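Local coordinates for phiAB6 tailspike (Unidentified phage, PDB 5JS4), which forms a trimeric beta-helical phage tailspike that probably fragments the exopolysaccharide of Acinetobacter baumannii, at residues Ile192-Gly197 with Asn210-Met215; Leu286-Asp291 with Ser321-Gly326; Ala362-Ile367 with Val383-Thr388. All coordinates share one frame; numbering follows the deposited sequence.

Contact 1. Residues Ile192-Gly197 with Asn210-Met215; sequences IMLDNG and NPNVDM
Leu194 and Asn212 bring the two segments together, their CA atoms 5.9 Å apart. The first segment leaves strand 191-193 and enters a type I beta turn from Leu194 to Gly197, while the second is irregular and coils on itself, with Asn210 O accepting from the backbone N of both Val213 and Asp214. The cross-segment hydrogen bond runs from backbone to side chain: Asp195 N donates to Asn212 OD1 over 2.8 Å in an almost straight line (175° at the hydrogen), meeting a lone pair in the carbonyl plane. Asn212 is also held from behind, because Asn210 OD1 accepts from its backbone N, making an Asx turn, and from its ND2. The amide is thereby fixed in rotation, with OD1 facing the turn. The turn is the tip of the hairpin joining strands 191-193 and 199-202, and the contact joins this tip to the loop that leads to strand 218-220, the third strand of an antiparallel sheet ahead of the beta-helix. The Asp195 carboxylate stacks on the Asn212 amide, their planes 25° apart and Asp195 CG 3.4 Å from Asn212 OD1. One water spans Met193 O, Asp195 OD1 and Asn212 ND2; another links Asn196 N to Asn212 OD1. Beneath this polar layer, Leu194 CD2 lies 3.6 Å from Pro211 CB and reaches Met215 SD more loosely at 4.5 Å. With CG1 between its backbone N and carbonyl carbon (chi1 56°), the Ile192 side chain crosses Pro211 at about a right angle, Ile192 CD1 4.1 Å from Pro211 CG. Val200 and Trp218 continue this apolar patch. At the end of the turn, Gly197 O accepts a hydrogen bond from Arg191 NH2 of the second subunit.

Contact 2. Residues Leu286-Asp291 with Ser321-Gly326; sequences LKNQVD and SPDLQG
Ser321, first in 321-326, bonds Lys287 O, and the pairing is one of neighbouring coils in a parallel beta-helix: 286-291 and 321-326 are corresponding turns, since strand 282-286 pairs with 313-318 and strand 290-291 with 328-333. Ser321 has its OG anti to the backbone N (chi1 -180°), which carries the hydroxyl to Lys287 O; OG donates in the carbonyl plane and on a lone pair, at a modelled 2.5 Å that is unusually short. Asp323 follows, its side chain alongside that of Asn288 and pointing the same way. Their oxygens, Asp323 OD2 and Asn288 OD1, approach to 3.5 Å without bonding, both being acceptors, while Asn288 ND2 has weak bonds to Asp258 and Ser260. The Asp323 backbone makes a water-mediated link: a water donates to Asp323 O at 3.0 Å and accepts from Gln289 N at 2.9 Å, so it stitches the turns where the chains do not pair directly. Leu324 then lays its forked end along the backbone of the preceding coil and also touches Val317 of strand 313-318. Its CD1 rests 3.7 Å from Lys287 C, and its CD2 settles 3.5 Å from Gln289 N.

Contact 3. Residues Ala362-Ile367 with Val383-Thr388; sequences ANIDHI and VGFNFT
Ala362 and Phe385 open a parallel pairing in which the axes of strands 362-365 and 385-388 approach to 4.7 Å, their directions differing by only 2°. The backbones are joined by five hydrogen bonds. Asn386 N donates to Ala362 O and Asn386 O accepts from Ile364 N, at 2.8 Å and 173° the straightest of the set; Ile364 O accepts from Thr388 N. Longer bonds finish the ladder at its ends, Ala362 N to Gly384 O and His366 N to Thr388 O. CA-H...O contacts fill the gaps, among them Asp365 CA to Thr388 O at 3.0 Å. This is the regular pairing of consecutive coils in a parallel beta-helix, strands alternating their side chains between an apolar and a more polar face. On the apolar face, Phe385 and Phe387 both hold CG anti to the backbone N, which sends their rings to one side of the strand. Ile364 is shared between them: CD1 lies 3.6 Å from Phe385 CZ and CG2 3.6 Å from Phe387 CE2. Ala362 CB sits tightly against Phe385 CD2, at 3.4 Å. Past the corner at His366, the Ile367 side chain crosses that of Phe387 at about a right angle, CD1 against CZ. On the other face, Asn363 and Asn386 lie side by side, amide planes 21° apart, with one water near both OD1 atoms. This face meets the trimer: Asn363 OD1 accepts from Asn389 ND2 of the third subunit, while Asn386 ND2 bonds to Thr414 OG1 on the next coil. Farther on, Thr388 CG2 packs 3.6 Å from Asp365 CB.

Read from the N terminus, the three contacts fall in series, none enclosing or crossing another. Contact 1 closes first, over the short excursion between residues 197 and 210, and ties the hairpin tip to the loop before the small sheet's third strand. Contact 2 comes next, where the intervening chain, including helix 307-312, completes a circuit of the beta-helix and returns beside its own earlier turn. Contact 3 repeats the principle further along, joining strands 362-370 and 381-393 after a shorter span. Contacts 2 and 3 have centres about 25 Å apart, whereas contact 1 lies about 42 Å from contact 2 by centres. Contacts 1 and 3 also adjoin neighbouring subunits.

Contact 1. Residues Ile192-Gly197 with Asn210-Met215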
loop_
_atom_site.group_PDB
_atom_site.type_symbol
_atom_site.label_atom_id
_atom_site.label_comp_id
_atom_site.label_asym_id
_atom_site.label_seq_id
_atom_site.Cartn_x
_atom_site.Cartn_y
_atom_site.Cartn_z
ATOM N N ILE A 192 -51.012 -2.604 51.471
ATOM C CA ILE A 192 -51.224 -1.344 52.180
ATOM C C ILE A 192 -50.246 -0.314 51.627
ATOM O O ILE A 192 -49.406 -0.639 50.785
ATOM C CB ILE A 192 -51.030 -1.479 53.709
ATOM C CG1 ILE A 192 -49.643 -2.035 54.048
ATOM C CG2 ILE A 192 -52.119 -2.358 54.303
ATOM C CD1 ILE A 192 -49.269 -1.889 55.511
ATOM N N MET A 193 -50.363 0.921 52.104
ATOM C CA MET A 193 -49.470 1.994 51.695
ATOM C C MET A 193 -48.450 2.288 52.781
ATOM O O MET A 193 -48.789 2.353 53.963
ATOM C CB MET A 193 -50.256 3.278 51.416
ATOM C CG MET A 193 -51.026 3.281 50.108
ATOM S SD MET A 193 -52.463 2.195 50.119
ATOM C CE MET A 193 -53.278 2.737 48.620
ATOM N N LEU A 194 -47.203 2.478 52.361
ATOM C CA LEU A 194 -46.193 3.113 53.198
ATOM C C LEU A 194 -46.638 4.541 53.484
ATOM O O LEU A 194 -47.491 5.085 52.780
ATOM C CB LEU A 194 -44.841 3.134 52.480
ATOM C CG LEU A 194 -44.196 1.778 52.197
ATOM C CD1 LEU A 194 -43.022 1.926 51.244
ATOM C CD2 LEU A 194 -43.757 1.119 53.494
ATOM N N ASP A 195 -46.051 5.157 54.504
ATOM C CA ASP A 195 -46.405 6.533 54.865
ATOM C C ASP A 195 -46.177 7.529 53.718
ATOM O O ASP A 195 -46.855 8.555 53.646
ATOM C CB ASP A 195 -45.643 6.975 56.118
ATOM C CG ASP A 195 -46.104 6.248 57.379
ATOM O OD1 ASP A 195 -47.183 5.612 57.366
ATOM O OD2 ASP A 195 -45.383 6.321 58.397
ATOM N N ASN A 196 -45.237 7.219 52.823
ATOM C CA ASN A 196 -45.005 8.031 51.618
ATOM C C ASN A 196 -46.007 7.772 50.482
ATOM O O ASN A 196 -45.922 8.403 49.427
ATOM C CB ASN A 196 -43.565 7.850 51.105
ATOM C CG ASN A 196 -43.273 6.435 50.618
ATOM O OD1 ASN A 196 -44.176 5.680 50.263
ATOM N ND2 ASN A 196 -41.993 6.073 50.598
ATOM N N GLY A 197 -46.936 6.838 50.690
ATOM C CA GLY A 197 -47.991 6.556 49.713
ATOM C C GLY A 197 -47.748 5.380 48.784
ATOM O O GLY A 197 -48.671 4.926 48.110
ATOM N N ASN A 210 -43.865 -3.633 60.569
ATOM C CA ASN A 210 -44.135 -2.324 59.992
ATOM C C ASN A 210 -43.214 -2.087 58.794
ATOM O O ASN A 210 -42.005 -1.933 58.965
ATOM C CB ASN A 210 -43.917 -1.247 61.059
ATOM C CG ASN A 210 -44.261 0.150 60.575
ATOM O OD1 ASN A 210 -44.559 0.366 59.400
ATOM N ND2 ASN A 210 -44.216 1.112 61.490
ATOM N N PRO A 211 -43.782 -2.038 57.573
ATOM C CA PRO A 211 -42.935 -1.896 56.388
ATOM C C PRO A 211 -42.204 -0.551 56.301
ATOM O O PRO A 211 -41.229 -0.440 55.562
ATOM C CB PRO A 211 -43.921 -2.060 55.230
ATOM C CG PRO A 211 -45.225 -1.610 55.782
ATOM C CD PRO A 211 -45.215 -2.023 57.227
ATOM N N ASN A 212 -42.671 0.446 57.052
ATOM C CA ASN A 212 -42.023 1.761 57.103
ATOM C C ASN A 212 -40.653 1.736 57.774
ATOM O O ASN A 212 -39.808 2.580 57.481
ATOM C CB ASN A 212 -42.917 2.771 57.823
ATOM C CG ASN A 212 -44.208 3.037 57.075
ATOM O OD1 ASN A 212 -44.208 3.707 56.042
ATOM N ND2 ASN A 212 -45.315 2.509 57.589
ATOM N N VAL A 213 -40.445 0.777 58.676
ATOM C CA VAL A 213 -39.151 0.609 59.353
ATOM C C VAL A 213 -38.475 -0.735 59.053
ATOM O O VAL A 213 -37.273 -0.879 59.272
ATOM C CB VAL A 213 -39.275 0.792 60.886
ATOM C CG1 VAL A 213 -39.784 2.189 61.216
ATOM C CG2 VAL A 213 -40.178 -0.267 61.509
ATOM N N ASP A 214 -39.239 -1.706 58.552
ATOM C CA ASP A 214 -38.730 -3.056 58.303
ATOM C C ASP A 214 -39.434 -3.691 57.103
ATOM O O ASP A 214 -40.579 -4.127 57.212
ATOM C CB ASP A 214 -38.933 -3.925 59.552
ATOM C CG ASP A 214 -38.553 -5.386 59.333
ATOM O OD1 ASP A 214 -37.751 -5.683 58.420
ATOM O OD2 ASP A 214 -39.051 -6.244 60.094
ATOM N N MET A 215 -38.731 -3.771 55.975
ATOM C CA MET A 215 -39.308 -4.305 54.736
ATOM C C MET A 215 -39.226 -5.830 54.622
ATOM O O MET A 215 -39.639 -6.399 53.610
ATOM C CB MET A 215 -38.662 -3.647 53.508
ATOM C CG MET A 215 -39.228 -2.272 53.176
ATOM S SD MET A 215 -40.960 -2.299 52.659
ATOM C CE MET A 215 -40.862 -3.205 51.118
HETATM O O HOH W 1 -47.926 3.032 56.491
HETATM O O HOH W 2 -42.761 5.656 54.003
#

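Contact 2. Residues Leu286-Asp291 with Ser321-Gly326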
loop_
_atom_site.group_PDB
_atom_site.type_symbol
_atom_site.label_atom_id
_atom_site.label_comp_id
_atom_site.label_asym_id
_atom_site.label_seq_id
_atom_site.Cartn_x
_atom_site.Cartn_y
_atom_site.Cartn_z
ATOM N N LEU A 286 -18.686 17.719 32.334
ATOM C CA LEU A 286 -17.755 17.192 33.328
ATOM C C LEU A 286 -16.889 18.326 33.858
ATOM O O LEU A 286 -16.183 18.975 33.088
ATOM C CB LEU A 286 -16.864 16.114 32.713
ATOM C CG LEU A 286 -17.578 14.852 32.227
ATOM C CD1 LEU A 286 -16.599 13.957 31.491
ATOM C CD2 LEU A 286 -18.219 14.100 33.382
ATOM N N LYS A 287 -16.956 18.564 35.168
ATOM C CA LYS A 287 -16.145 19.603 35.821
ATOM C C LYS A 287 -15.031 19.018 36.691
ATOM O O LYS A 287 -14.232 19.760 37.267
ATOM C CB LYS A 287 -17.035 20.510 36.673
ATOM C CG LYS A 287 -18.140 21.193 35.889
ATOM C CD LYS A 287 -18.867 22.231 36.726
ATOM C CE LYS A 287 -20.019 22.840 35.945
ATOM N NZ LYS A 287 -20.746 23.875 36.730
ATOM N N ASN A 288 -14.988 17.693 36.790
ATOM C CA ASN A 288 -13.963 17.000 37.559
ATOM C C ASN A 288 -13.452 15.795 36.787
ATOM O O ASN A 288 -14.161 15.238 35.946
ATOM C CB ASN A 288 -14.522 16.547 38.906
ATOM C CG ASN A 288 -14.880 17.711 39.807
ATOM O OD1 ASN A 288 -14.010 18.298 40.455
ATOM N ND2 ASN A 288 -16.163 18.058 39.854
ATOM N N GLN A 289 -12.221 15.397 37.090
ATOM C CA GLN A 289 -11.599 14.240 36.462
ATOM C C GLN A 289 -12.400 12.982 36.771
ATOM O O GLN A 289 -12.891 12.812 37.888
ATOM C CB GLN A 289 -10.166 14.079 36.970
ATOM C CG GLN A 289 -9.384 12.941 36.338
ATOM C CD GLN A 289 -7.960 12.886 36.850
ATOM O OE1 GLN A 289 -7.715 12.449 37.976
ATOM N NE2 GLN A 289 -7.013 13.339 36.035
ATOM N N VAL A 290 -12.540 12.120 35.768
ATOM C CA VAL A 290 -13.180 10.823 35.933
ATOM C C VAL A 290 -12.116 9.743 35.788
ATOM O O VAL A 290 -11.342 9.751 34.833
ATOM C CB VAL A 290 -14.292 10.609 34.886
ATOM C CG1 VAL A 290 -14.834 9.185 34.940
ATOM C CG2 VAL A 290 -15.411 11.619 35.097
ATOM N N ASP A 291 -12.073 8.831 36.754
ATOM C CA ASP A 291 -11.216 7.657 36.688
ATOM C C ASP A 291 -12.053 6.516 36.124
ATOM O O ASP A 291 -12.959 6.019 36.790
ATOM C CB ASP A 291 -10.684 7.314 38.084
ATOM C CG ASP A 291 -9.651 6.198 38.072
ATOM O OD1 ASP A 291 -9.542 5.465 37.066
ATOM O OD2 ASP A 291 -8.939 6.043 39.087
ATOM N N SER A 321 -12.894 24.734 34.817
ATOM C CA SER A 321 -12.890 24.156 36.160
ATOM C C SER A 321 -11.467 24.096 36.723
ATOM O O SER A 321 -10.602 23.444 36.141
ATOM C CB SER A 321 -13.496 22.754 36.138
ATOM O OG SER A 321 -13.502 22.193 37.438
ATOM N N PRO A 322 -11.214 24.775 37.860
ATOM C CA PRO A 322 -9.864 24.775 38.433
ATOM C C PRO A 322 -9.292 23.377 38.679
ATOM O O PRO A 322 -8.089 23.172 38.527
ATOM C CB PRO A 322 -10.042 25.520 39.761
ATOM C CG PRO A 322 -11.235 26.384 39.554
ATOM C CD PRO A 322 -12.144 25.611 38.644
ATOM N N ASP A 323 -10.154 22.426 39.032
ATOM C CA ASP A 323 -9.722 21.060 39.341
ATOM C C ASP A 323 -9.280 20.251 38.113
ATOM O O ASP A 323 -8.730 19.163 38.266
ATOM C CB ASP A 323 -10.834 20.309 40.083
ATOM C CG ASP A 323 -11.157 20.929 41.435
ATOM O OD1 ASP A 323 -10.214 21.250 42.189
ATOM O OD2 ASP A 323 -12.357 21.090 41.743
ATOM N N LEU A 324 -9.521 20.773 36.910
ATOM C CA LEU A 324 -9.069 20.118 35.674
ATOM C C LEU A 324 -7.830 20.768 35.046
ATOM O O LEU A 324 -7.224 20.186 34.146
ATOM C CB LEU A 324 -10.209 20.067 34.648
ATOM C CG LEU A 324 -11.315 19.044 34.928
ATOM C CD1 LEU A 324 -12.520 19.299 34.037
ATOM C CD2 LEU A 324 -10.812 17.617 34.751
ATOM N N GLN A 325 -7.447 21.957 35.514
ATOM C CA GLN A 325 -6.286 22.660 34.955
ATOM C C GLN A 325 -5.036 21.781 34.986
ATOM O O GLN A 325 -4.671 21.251 36.036
ATOM C CB GLN A 325 -6.011 23.963 35.714
ATOM C CG GLN A 325 -4.934 24.829 35.071
ATOM C CD GLN A 325 -4.718 26.147 35.793
ATOM O OE1 GLN A 325 -4.981 26.264 36.989
ATOM N NE2 GLN A 325 -4.225 27.147 35.067
ATOM N N GLY A 326 -4.396 21.623 33.829
ATOM C CA GLY A 326 -3.152 20.862 33.723
ATOM C C GLY A 326 -3.305 19.357 33.865
ATOM O O GLY A 326 -2.315 18.650 34.041
HETATM O O HOH W 3 -10.608 16.907 38.941
#

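Contact 3. Residues Ala362-Ile367 with Val383-Thr388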
loop_
_atom_site.group_PDB
_atom_site.type_symbol
_atom_site.label_atom_id
_atom_site.label_comp_id
_atom_site.label_asym_id
_atom_site.label_seq_id
_atom_site.Cartn_x
_atom_site.Cartn_y
_atom_site.Cartn_z
ATOM N N ALA A 362 -5.282 -1.476 22.084
ATOM C CA ALA A 362 -6.339 -0.476 22.001
ATOM C C ALA A 362 -7.038 -0.535 20.653
ATOM O O ALA A 362 -6.407 -0.797 19.626
ATOM C CB ALA A 362 -5.775 0.917 22.226
ATOM N N ASN A 363 -8.346 -0.300 20.686
ATOM C CA ASN A 363 -9.147 -0.036 19.498
ATOM C C ASN A 363 -9.841 1.301 19.684
ATOM O O ASN A 363 -10.759 1.420 20.497
ATOM C CB ASN A 363 -10.201 -1.119 19.297
ATOM C CG ASN A 363 -9.609 -2.442 18.858
ATOM O OD1 ASN A 363 -8.922 -2.518 17.836
ATOM N ND2 ASN A 363 -9.882 -3.496 19.619
ATOM N N ILE A 364 -9.386 2.308 18.945
ATOM C CA ILE A 364 -9.998 3.627 18.966
ATOM C C ILE A 364 -10.561 3.874 17.580
ATOM O O ILE A 364 -9.826 3.813 16.599
ATOM C CB ILE A 364 -8.976 4.720 19.332
ATOM C CG1 ILE A 364 -8.441 4.484 20.750
ATOM C CG2 ILE A 364 -9.614 6.099 19.214
ATOM C CD1 ILE A 364 -7.222 5.308 21.106
ATOM N N ASP A 365 -11.862 4.137 17.491
ATOM C CA ASP A 365 -12.472 4.388 16.190
ATOM C C ASP A 365 -13.760 5.186 16.258
ATOM O O ASP A 365 -14.517 5.100 17.226
ATOM C CB ASP A 365 -12.724 3.078 15.449
ATOM C CG ASP A 365 -13.667 2.167 16.187
ATOM O OD1 ASP A 365 -13.195 1.438 17.069
ATOM O OD2 ASP A 365 -14.876 2.165 15.873
ATOM N N HIS A 366 -13.996 5.952 15.197
ATOM C CA HIS A 366 -15.205 6.754 15.048
ATOM C C HIS A 366 -15.352 7.713 16.215
ATOM O O HIS A 366 -16.299 7.629 17.002
ATOM C CB HIS A 366 -16.432 5.854 14.883
ATOM C CG HIS A 366 -16.372 4.988 13.664
ATOM N ND1 HIS A 366 -16.990 5.326 12.481
ATOM C CD2 HIS A 366 -15.741 3.812 13.436
ATOM C CE1 HIS A 366 -16.757 4.387 11.581
ATOM N NE2 HIS A 366 -16.001 3.458 12.135
ATOM N N ILE A 367 -14.387 8.622 16.318
ATOM C CA ILE A 367 -14.413 9.658 17.340
ATOM C C ILE A 367 -14.241 11.045 16.732
ATOM O O ILE A 367 -13.642 11.211 15.664
ATOM C CB ILE A 367 -13.353 9.427 18.444
ATOM C CG1 ILE A 367 -11.921 9.551 17.898
ATOM C CG2 ILE A 367 -13.575 8.069 19.100
ATOM C CD1 ILE A 367 -10.853 9.549 18.974
ATOM N N VAL A 383 1.714 -0.833 21.364
ATOM C CA VAL A 383 1.888 -2.184 20.836
ATOM C C VAL A 383 0.490 -2.778 20.657
ATOM O O VAL A 383 -0.292 -2.840 21.605
ATOM C CB VAL A 383 2.827 -3.065 21.708
ATOM C CG1 VAL A 383 2.634 -2.792 23.194
ATOM C CG2 VAL A 383 2.657 -4.545 21.380
ATOM N N GLY A 384 0.165 -3.177 19.430
ATOM C CA GLY A 384 -1.189 -3.630 19.113
ATOM C C GLY A 384 -2.212 -2.531 19.354
ATOM O O GLY A 384 -3.262 -2.768 19.952
ATOM N N PHE A 385 -1.888 -1.329 18.877
ATOM C CA PHE A 385 -2.662 -0.116 19.127
ATOM C C PHE A 385 -3.272 0.351 17.811
ATOM O O PHE A 385 -2.553 0.771 16.908
ATOM C CB PHE A 385 -1.732 0.957 19.700
ATOM C CG PHE A 385 -2.430 2.205 20.172
ATOM C CD1 PHE A 385 -2.720 3.237 19.286
ATOM C CD2 PHE A 385 -2.759 2.372 21.513
ATOM C CE1 PHE A 385 -3.337 4.398 19.724
ATOM C CE2 PHE A 385 -3.383 3.528 21.956
ATOM C CZ PHE A 385 -3.672 4.543 21.061
ATOM N N ASN A 386 -4.594 0.275 17.703
ATOM C CA ASN A 386 -5.281 0.564 16.450
ATOM C C ASN A 386 -6.189 1.776 16.588
ATOM O O ASN A 386 -7.044 1.825 17.471
ATOM C CB ASN A 386 -6.063 -0.664 16.003
ATOM C CG ASN A 386 -5.177 -1.883 15.840
ATOM O OD1 ASN A 386 -5.410 -2.926 16.458
ATOM N ND2 ASN A 386 -4.139 -1.751 15.026
ATOM N N PHE A 387 -5.985 2.741 15.697
ATOM C CA PHE A 387 -6.609 4.056 15.769
ATOM C C PHE A 387 -7.125 4.411 14.376
ATOM O O PHE A 387 -6.344 4.480 13.434
ATOM C CB PHE A 387 -5.554 5.073 16.224
ATOM C CG PHE A 387 -6.111 6.404 16.641
ATOM C CD1 PHE A 387 -6.518 7.336 15.698
ATOM C CD2 PHE A 387 -6.193 6.741 17.983
ATOM C CE1 PHE A 387 -7.020 8.568 16.089
ATOM C CE2 PHE A 387 -6.689 7.970 18.378
ATOM C CZ PHE A 387 -7.104 8.886 17.430
ATOM N N THR A 388 -8.430 4.628 14.235
ATOM C CA THR A 388 -8.989 4.944 12.918
ATOM C C THR A 388 -10.242 5.813 12.975
ATOM O O THR A 388 -10.976 5.798 13.959
ATOM C CB THR A 388 -9.294 3.655 12.110
ATOM O OG1 THR A 388 -9.512 3.984 10.730
ATOM C CG2 THR A 388 -10.517 2.912 12.670
HETATM O O HOH W 4 -7.473 -4.725 17.225
#